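Local coordinates for protein post-proline cleaving enzyme (Rickettsia typhi, PDB 4HVT) that is probably a serine endopeptidase of the prolyl oligopeptidase family that cleaves peptides after proline, at residues Ser256-Ser261 with Leu274-Lys279; Lys282-Asn287 with Asp329-Glu334. One frame throughout, in Å; residues are numbered along the deposited sequence.

Contact 1 of 2, residues Ser256-Ser261 with Leu274-Lys279; sequences SLIFIS and LDTKYK
Ser256-Ser261 and Leu274-Lys279 meet as the two arms of an antiparallel beta hairpin, at the end away from its turn. The hairpin supplies the middle two strands of a four-stranded antiparallel sheet, a blade of the N-terminal beta-propeller. Ile258 and Leu274 form a hydrogen-bonded pair. Ile258 N donates to Leu274 O at 2.9 Å, and Leu274 N returns a bond to Ile258 O at 2.8 Å; both are close to straight. On their face of the sheet, Ile260 reaches obliquely across the strands, and its CD1 rests 3.7 Å from Leu274 CB. Ile258 CG1 lies against Thr276 CG2 at van der Waals distance, and Ile193 packs on both residues.

Leu257 and Asp275, the neighbouring non-hydrogen-bonded pair, project together from the other face. Leu257 CD2 sits against the carboxylate, 3.5 Å from Asp275 CG.

Beyond the regular pairing, Ser256 O still accepts a bond from Thr276 N at 3.0 Å, less straight at 148°. Asp275 CA adds a CA-H...O contact to the same oxygen. Lys277 then folds back over Ser256. Its CG stands between the backbone N and carbonyl carbon (chi1 55°), and a final bend at chi4 brings NZ round to two oxygens. The ammonium makes a salt bridge to Asp275 OD1 on its syn side, 22° out of the carboxylate plane. It also donates to Ser256 OG, with 3.2 Å between Lys277 NZ and that hydroxyl oxygen.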
ATOM      1  N   SER A 256      -8.493  21.828  16.325  1.00 16.06           N
ATOM      2  CA  SER A 256      -9.243  22.699  15.495  1.00 15.43           C
ATOM      3  C   SER A 256      -8.540  23.103  14.190  1.00 15.17           C
ATOM      4  O   SER A 256      -9.091  23.885  13.388  1.00 17.79           O
ATOM      5  CB  SER A 256      -9.557  23.957  16.286  1.00 15.39           C
ATOM      6  OG  SER A 256      -8.405  24.619  16.824  1.00 14.88           O
ATOM      7  N   LEU A 257      -7.297  22.711  14.025  1.00 12.54           N
ATOM      8  CA  LEU A 257      -6.626  23.024  12.786  1.00 11.78           C
ATOM      9  C   LEU A 257      -6.736  21.786  11.903  1.00 10.41           C
ATOM     10  O   LEU A 257      -6.190  20.745  12.216  1.00  9.76           O
ATOM     11  CB  LEU A 257      -5.177  23.434  13.042  1.00 12.10           C
ATOM     12  CG  LEU A 257      -5.035  24.783  13.792  1.00 12.84           C
ATOM     13  CD1 LEU A 257      -3.585  24.850  14.263  1.00 13.54           C
ATOM     14  CD2 LEU A 257      -5.463  26.046  12.985  1.00 13.68           C
ATOM     15  N   ILE A 258      -7.390  21.953  10.762  1.00  9.97           N
ATOM     16  CA  ILE A 258      -7.585  20.910   9.802  1.00  9.58           C
ATOM     17  C   ILE A 258      -6.770  21.179   8.544  1.00  9.14           C
ATOM     18  O   ILE A 258      -6.793  22.308   8.003  1.00  9.46           O
ATOM     19  CB  ILE A 258      -9.117  20.783   9.453  1.00  9.68           C
ATOM     20  CG1 ILE A 258      -9.975  20.495  10.714  1.00 10.56           C
ATOM     21  CG2 ILE A 258      -9.350  19.784   8.317  1.00  9.50           C
ATOM     22  CD1 ILE A 258      -9.775  19.157  11.355  1.00 11.26           C
ATOM     23  N   PHE A 259      -6.050  20.141   8.083  1.00  8.47           N
ATOM     24  CA  PHE A 259      -5.283  20.193   6.859  1.00  8.06           C
ATOM     25  C   PHE A 259      -6.177  19.705   5.751  1.00  7.93           C
ATOM     26  O   PHE A 259      -6.601  18.561   5.749  1.00  7.60           O
ATOM     27  CB  PHE A 259      -4.046  19.301   7.041  1.00  7.94           C
ATOM     28  CG  PHE A 259      -3.130  19.207   5.814  1.00  7.69           C
ATOM     29  CD1 PHE A 259      -2.374  20.296   5.395  1.00  7.71           C
ATOM     30  CD2 PHE A 259      -2.978  18.034   5.167  1.00  7.59           C
ATOM     31  CE1 PHE A 259      -1.515  20.218   4.323  1.00  7.67           C
ATOM     32  CE2 PHE A 259      -2.081  17.941   4.098  1.00  7.48           C
ATOM     33  CZ  PHE A 259      -1.368  19.018   3.662  1.00  7.65           C
ATOM     34  N   ILE A 260      -6.414  20.575   4.784  1.00  8.13           N
ATOM     35  CA  ILE A 260      -7.215  20.222   3.584  1.00  8.50           C
ATOM     36  C   ILE A 260      -6.250  20.085   2.452  1.00  8.23           C
ATOM     37  O   ILE A 260      -5.471  20.998   2.211  1.00  8.21           O
ATOM     38  CB  ILE A 260      -8.219  21.302   3.277  1.00  9.23           C
ATOM     39  CG1 ILE A 260      -9.296  21.293   4.406  1.00 10.19           C
ATOM     40  CG2 ILE A 260      -8.848  21.070   1.927  1.00  9.35           C
ATOM     41  CD1 ILE A 260     -10.333  22.358   4.192  1.00 11.11           C
ATOM     42  N   SER A 261      -6.278  18.928   1.780  1.00  8.37           N
ATOM     43  CA  SER A 261      -5.331  18.623   0.742  1.00  8.72           C
ATOM     44  C   SER A 261      -6.072  18.230  -0.555  1.00  8.80           C
ATOM     45  O   SER A 261      -6.770  17.238  -0.595  1.00  8.79           O
ATOM     46  CB  SER A 261      -4.375  17.541   1.232  1.00  9.14           C
ATOM     47  OG  SER A 261      -3.373  17.210   0.274  1.00  9.92           O
ATOM     48  N   LEU A 274      -7.713  24.851   7.437  1.00 10.67           N
ATOM     49  CA  LEU A 274      -9.093  25.224   7.841  1.00 11.42           C
ATOM     50  C   LEU A 274      -9.059  25.337   9.358  1.00 12.16           C
ATOM     51  O   LEU A 274      -8.755  24.365  10.092  1.00 11.58           O
ATOM     52  CB  LEU A 274     -10.106  24.191   7.440  1.00 11.21           C
ATOM     53  CG  LEU A 274     -11.517  24.406   7.923  1.00 12.07           C
ATOM     54  CD1 LEU A 274     -12.241  25.511   7.173  1.00 12.99           C
ATOM     55  CD2 LEU A 274     -12.278  23.130   7.792  1.00 12.11           C
ATOM     56  N   ASP A 275      -9.324  26.539   9.855  1.00 13.81           N
ATOM     57  CA  ASP A 275      -9.293  26.784  11.283  1.00 14.95           C
ATOM     58  C   ASP A 275     -10.752  26.814  11.751  1.00 15.83           C
ATOM     59  O   ASP A 275     -11.565  27.623  11.186  1.00 16.66           O
ATOM     60  CB  ASP A 275      -8.618  28.140  11.523  1.00 16.33           C
ATOM     61  CG  ASP A 275      -8.106  28.315  12.891  1.00 17.94           C
ATOM     62  OD1 ASP A 275      -8.712  27.748  13.804  1.00 17.87           O
ATOM     63  OD2 ASP A 275      -7.154  29.141  13.066  1.00 20.11           O
ATOM     64  N   THR A 276     -11.106  25.969  12.719  1.00 15.65           N
ATOM     65  CA  THR A 276     -12.554  25.731  13.013  1.00 16.31           C
ATOM     66  C   THR A 276     -13.076  26.388  14.295  1.00 17.99           C
ATOM     67  O   THR A 276     -14.232  26.206  14.660  1.00 19.47           O
ATOM     68  CB  THR A 276     -12.884  24.230  13.076  1.00 15.63           C
ATOM     69  OG1 THR A 276     -12.081  23.630  14.082  1.00 16.44           O
ATOM     70  CG2 THR A 276     -12.531  23.466  11.771  1.00 14.77           C
ATOM     71  N   LYS A 277     -12.251  27.181  14.967  1.00 18.32           N
ATOM     72  CA  LYS A 277     -12.600  27.593  16.341  1.00 18.98           C
ATOM     73  C   LYS A 277     -13.164  28.980  16.439  1.00 20.15           C
ATOM     74  O   LYS A 277     -13.600  29.369  17.540  1.00 21.45           O
ATOM     75  CB  LYS A 277     -11.416  27.356  17.299  1.00 19.36           C
ATOM     76  CG  LYS A 277     -10.119  28.000  16.898  1.00 19.47           C
ATOM     77  CD  LYS A 277      -9.021  27.725  17.928  1.00 19.03           C
ATOM     78  CE  LYS A 277      -7.673  28.280  17.477  1.00 18.79           C
ATOM     79  NZ  LYS A 277      -7.239  27.515  16.235  1.00 17.94           N
ATOM     80  N   TYR A 278     -13.246  29.737  15.342  1.00 20.55           N
ATOM     81  CA  TYR A 278     -13.694  31.142  15.460  1.00 22.28           C
ATOM     82  C   TYR A 278     -15.174  31.274  15.130  1.00 23.78           C
ATOM     83  O   TYR A 278     -15.815  30.313  14.710  1.00 24.72           O
ATOM     84  CB  TYR A 278     -12.833  32.040  14.544  1.00 22.17           C
ATOM     85  CG  TYR A 278     -11.420  32.037  14.994  1.00 21.20           C
ATOM     86  CD1 TYR A 278     -10.993  32.931  15.974  1.00 21.14           C
ATOM     87  CD2 TYR A 278     -10.522  31.120  14.513  1.00 20.20           C
ATOM     88  CE1 TYR A 278      -9.707  32.908  16.420  1.00 20.82           C
ATOM     89  CE2 TYR A 278      -9.222  31.093  14.977  1.00 20.18           C
ATOM     90  CZ  TYR A 278      -8.830  32.008  15.947  1.00 19.96           C
ATOM     91  OH  TYR A 278      -7.538  31.995  16.425  1.00 21.22           O
ATOM     92  N   LYS A 279     -15.740  32.476  15.249  1.00 25.59           N
ATOM     93  CA  LYS A 279     -17.148  32.617  14.877  1.00 26.59           C
ATOM     94  C   LYS A 279     -17.392  32.076  13.445  1.00 25.79           C
ATOM     95  O   LYS A 279     -18.335  31.329  13.193  1.00 28.33           O
ATOM     96  CB  LYS A 279     -17.589  34.072  14.970  1.00 27.38           C
TER

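Contact 2 of 2, residues Lys282-Asn287 with Asp329-Glu334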
ATOM      1  N   LYS A 282     -12.355  29.753   8.762  1.00 16.09           N
ATOM      2  CA  LYS A 282     -11.321  30.435   8.023  1.00 17.07           C
ATOM      3  C   LYS A 282     -10.561  29.417   7.204  1.00 15.41           C
ATOM      4  O   LYS A 282     -10.143  28.373   7.748  1.00 14.59           O
ATOM      5  CB  LYS A 282     -10.333  31.136   8.985  1.00 20.73           C
ATOM      6  CG  LYS A 282      -9.721  32.386   8.345  1.00 24.89           C
ATOM      7  CD  LYS A 282      -8.686  33.127   9.259  1.00 29.05           C
ATOM      8  CE  LYS A 282      -8.489  32.556  10.651  1.00 31.88           C
ATOM      9  NZ  LYS A 282      -7.550  33.412  11.456  1.00 35.42           N
ATOM     10  N   LEU A 283     -10.415  29.680   5.915  1.00 13.93           N
ATOM     11  CA  LEU A 283      -9.689  28.791   5.032  1.00 12.94           C
ATOM     12  C   LEU A 283      -8.566  29.591   4.373  1.00 13.03           C
ATOM     13  O   LEU A 283      -8.822  30.590   3.647  1.00 13.27           O
ATOM     14  CB  LEU A 283     -10.626  28.262   3.957  1.00 12.82           C
ATOM     15  CG  LEU A 283     -10.066  27.324   2.913  1.00 12.68           C
ATOM     16  CD1 LEU A 283      -9.791  25.940   3.495  1.00 12.52           C
ATOM     17  CD2 LEU A 283     -11.091  27.166   1.803  1.00 13.29           C
ATOM     18  N   GLN A 284      -7.331  29.139   4.625  1.00 12.95           N
ATOM     19  CA  GLN A 284      -6.162  29.874   4.200  1.00 13.80           C
ATOM     20  C   GLN A 284      -5.177  28.971   3.460  1.00 13.03           C
ATOM     21  O   GLN A 284      -4.863  27.906   3.934  1.00 12.30           O
ATOM     22  CB  GLN A 284      -5.493  30.543   5.352  1.00 15.29           C
ATOM     23  CG  GLN A 284      -6.339  31.656   5.951  1.00 17.12           C
ATOM     24  CD  GLN A 284      -5.671  32.197   7.194  1.00 19.53           C
ATOM     25  OE1 GLN A 284      -5.669  31.555   8.280  1.00 23.34           O
ATOM     26  NE2 GLN A 284      -5.015  33.340   7.035  1.00 21.08           N
ATOM     27  N   LYS A 285      -4.755  29.444   2.294  1.00 13.24           N
ATOM     28  CA  LYS A 285      -3.932  28.658   1.387  1.00 13.42           C
ATOM     29  C   LYS A 285      -2.508  28.551   1.884  1.00 12.96           C
ATOM     30  O   LYS A 285      -1.900  29.540   2.295  1.00 12.83           O
ATOM     31  CB  LYS A 285      -3.944  29.286  -0.029  1.00 15.32           C
ATOM     32  CG  LYS A 285      -3.389  28.373  -1.116  1.00 17.75           C
ATOM     33  CD  LYS A 285      -3.485  29.108  -2.487  1.00 21.47           C
ATOM     34  CE  LYS A 285      -3.644  28.135  -3.631  1.00 24.23           C
ATOM     35  NZ  LYS A 285      -2.564  27.108  -3.584  1.00 24.69           N
ATOM     36  N   ILE A 286      -1.995  27.314   1.922  1.00 11.52           N
ATOM     37  CA  ILE A 286      -0.615  27.041   2.327  1.00 11.42           C
ATOM     38  C   ILE A 286       0.338  27.377   1.163  1.00 11.95           C
ATOM     39  O   ILE A 286       0.082  27.009   0.002  1.00 11.81           O
ATOM     40  CB  ILE A 286      -0.465  25.559   2.759  1.00 10.79           C
ATOM     41  CG1 ILE A 286      -1.116  25.370   4.106  1.00 10.56           C
ATOM     42  CG2 ILE A 286       0.994  25.133   2.778  1.00 10.89           C
ATOM     43  CD1 ILE A 286      -1.313  23.941   4.466  1.00 10.03           C
ATOM     44  N   ASN A 287       1.384  28.134   1.504  1.00 12.64           N
ATOM     45  CA  ASN A 287       2.440  28.508   0.599  1.00 13.68           C
ATOM     46  C   ASN A 287       3.651  27.588   0.853  1.00 12.86           C
ATOM     47  O   ASN A 287       4.481  27.843   1.762  1.00 12.58           O
ATOM     48  CB  ASN A 287       2.810  29.989   0.810  1.00 16.17           C
ATOM     49  CG  ASN A 287       3.752  30.511  -0.278  1.00 19.20           C
ATOM     50  OD1 ASN A 287       4.295  29.732  -1.043  1.00 20.63           O
ATOM     51  ND2 ASN A 287       3.885  31.839  -0.385  1.00 22.99           N
ATOM     52  N   ASP A 329       4.053  29.611   9.775  1.00 12.94           N
ATOM     53  CA  ASP A 329       4.870  29.972   8.622  1.00 13.53           C
ATOM     54  C   ASP A 329       4.365  29.307   7.346  1.00 13.24           C
ATOM     55  O   ASP A 329       4.731  29.742   6.257  1.00 13.20           O
ATOM     56  CB  ASP A 329       6.344  29.650   8.812  1.00 14.36           C
ATOM     57  CG  ASP A 329       7.109  30.719   9.581  1.00 15.95           C
ATOM     58  OD1 ASP A 329       6.605  31.843   9.778  1.00 16.54           O
ATOM     59  OD2 ASP A 329       8.233  30.402   9.951  1.00 17.11           O
ATOM     60  N   LEU A 330       3.485  28.321   7.443  1.00 12.81           N
ATOM     61  CA  LEU A 330       2.869  27.761   6.231  1.00 12.39           C
ATOM     62  C   LEU A 330       2.088  28.766   5.424  1.00 13.65           C
ATOM     63  O   LEU A 330       1.983  28.618   4.222  1.00 13.64           O
ATOM     64  CB  LEU A 330       1.918  26.641   6.566  1.00 11.85           C
ATOM     65  CG  LEU A 330       2.536  25.355   7.086  1.00 11.40           C
ATOM     66  CD1 LEU A 330       1.480  24.388   7.606  1.00 11.21           C
ATOM     67  CD2 LEU A 330       3.380  24.683   6.034  1.00 11.22           C
ATOM     68  N   LEU A 331       1.554  29.762   6.101  1.00 14.48           N
ATOM     69  CA  LEU A 331       0.688  30.790   5.466  1.00 16.40           C
ATOM     70  C   LEU A 331       1.436  31.992   4.958  1.00 18.68           C
ATOM     71  O   LEU A 331       0.800  32.926   4.390  1.00 22.59           O
ATOM     72  CB  LEU A 331      -0.404  31.161   6.489  1.00 16.39           C
ATOM     73  CG  LEU A 331      -1.254  29.974   6.966  1.00 16.07           C
ATOM     74  CD1 LEU A 331      -2.377  30.436   7.902  1.00 17.37           C
ATOM     75  CD2 LEU A 331      -1.798  29.205   5.774  1.00 15.82           C
ATOM     76  N   LYS A 332       2.746  32.034   5.148  1.00 19.84           N
ATOM     77  CA  LYS A 332       3.542  33.231   4.929  1.00 21.64           C
ATOM     78  C   LYS A 332       4.326  33.126   3.640  1.00 23.20           C
ATOM     79  O   LYS A 332       4.626  32.017   3.135  1.00 22.44           O
ATOM     80  CB  LYS A 332       4.523  33.472   6.099  1.00 22.50           C
ATOM     81  CG  LYS A 332       3.838  33.635   7.433  1.00 23.63           C
ATOM     82  CD  LYS A 332       4.730  34.313   8.460  1.00 26.08           C
ATOM     83  CE  LYS A 332       4.009  34.424   9.805  1.00 27.80           C
ATOM     84  NZ  LYS A 332       4.558  35.529  10.630  1.00 29.91           N
ATOM     85  N   THR A 333       4.673  34.305   3.095  1.00 25.36           N
ATOM     86  CA  THR A 333       5.587  34.327   1.952  1.00 27.78           C
ATOM     87  C   THR A 333       6.953  33.833   2.394  1.00 29.06           C
ATOM     88  O   THR A 333       7.267  33.833   3.598  1.00 27.29           O
ATOM     89  CB  THR A 333       5.784  35.742   1.391  1.00 29.07           C
ATOM     90  OG1 THR A 333       6.251  36.616   2.440  1.00 30.88           O
ATOM     91  CG2 THR A 333       4.463  36.257   0.827  1.00 30.10           C
ATOM     92  N   GLU A 334       7.750  33.419   1.424  1.00 31.24           N
ATOM     93  CA  GLU A 334       9.150  33.063   1.672  1.00 35.14           C
ATOM     94  C   GLU A 334       9.887  34.149   2.479  1.00 36.63           C
ATOM     95  O   GLU A 334      10.630  33.829   3.402  1.00 36.96           O
ATOM     96  CB  GLU A 334       9.872  32.798   0.352  1.00 37.05           C
ATOM     97  CG  GLU A 334      11.397  32.679   0.476  1.00 40.11           C
ATOM     98  CD  GLU A 334      12.112  32.489  -0.864  1.00 41.85           C
ATOM     99  OE1 GLU A 334      11.542  31.907  -1.799  1.00 44.90           O
ATOM    100  OE2 GLU A 334      13.272  32.913  -0.982  1.00 45.41           O
TER
HETATM  101  O   HOH W   1       6.559  33.133  -1.553  1.00 32.01           O
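Ile286 and Asn287, following strand residues Lys282-Lys285, meet Leu330 and Leu331. The tight part is centred on Leu330 O. Asn287 N donates to Leu330 O at 2.8 Å, and Ile286 CA adds a CA-H...O contact to the same oxygen. The buried side chains of Ile286 and Leu330 run alongside each other, with Ile286 CG2 4.1 Å from Leu330 CD2. Leu330 also packs on Val302 and Trp304 of strand 301-305.

The contact joins two adjacent blades of the beta-propeller. The outermost strand of one blade meets a loop between two strands of the next, a loop turned by a bond from Lys332 N to Asp329 O. Lys337 NZ, from the same loop, bonds to Asn287 O, Lys332 O and Asp329 O and so ties both segments together.

Toward solvent the fit is looser. Leu331 turns its two methyls to different partners: CD2 approaches Lys285 O at 3.5 Å, while CD1 touches the amide end of Gln284, whose side chain it crosses at about a right angle. With CG anti to the backbone N (chi1 -170°), the Asn287 amide is carried alongside Lys332 O, its ND2 3.6 Å from that oxygen. A water accepts from Asn287 ND2 and from Glu334 N, at 3.2 Å each.

In the fold
Contacts 1 and 2 share one propeller blade, and contact 2 extends to the next; their centres are about 13 Å apart. Contact 1 pairs the blade's two middle strands, 257-263 and 269-275. Contact 2 starts from the outer strand, 282-285. They meet directly: Asp275 N probably donates to Lys282 O at 2.9 Å. On one face Ile260 CD1 packs 3.7 Å from Leu283 CD1; on the other Phe259 CE1 lies 3.7 Å from Ile286 CD1. Contact 1 lies about 28 Å and contact 2 about 30 Å, centre to centre, from the middle of the chain. The probable catalytic triad, Ser566, His682 and Asp649, belongs to the separate alpha/beta-hydrolase domain, so neither contact contributes to it.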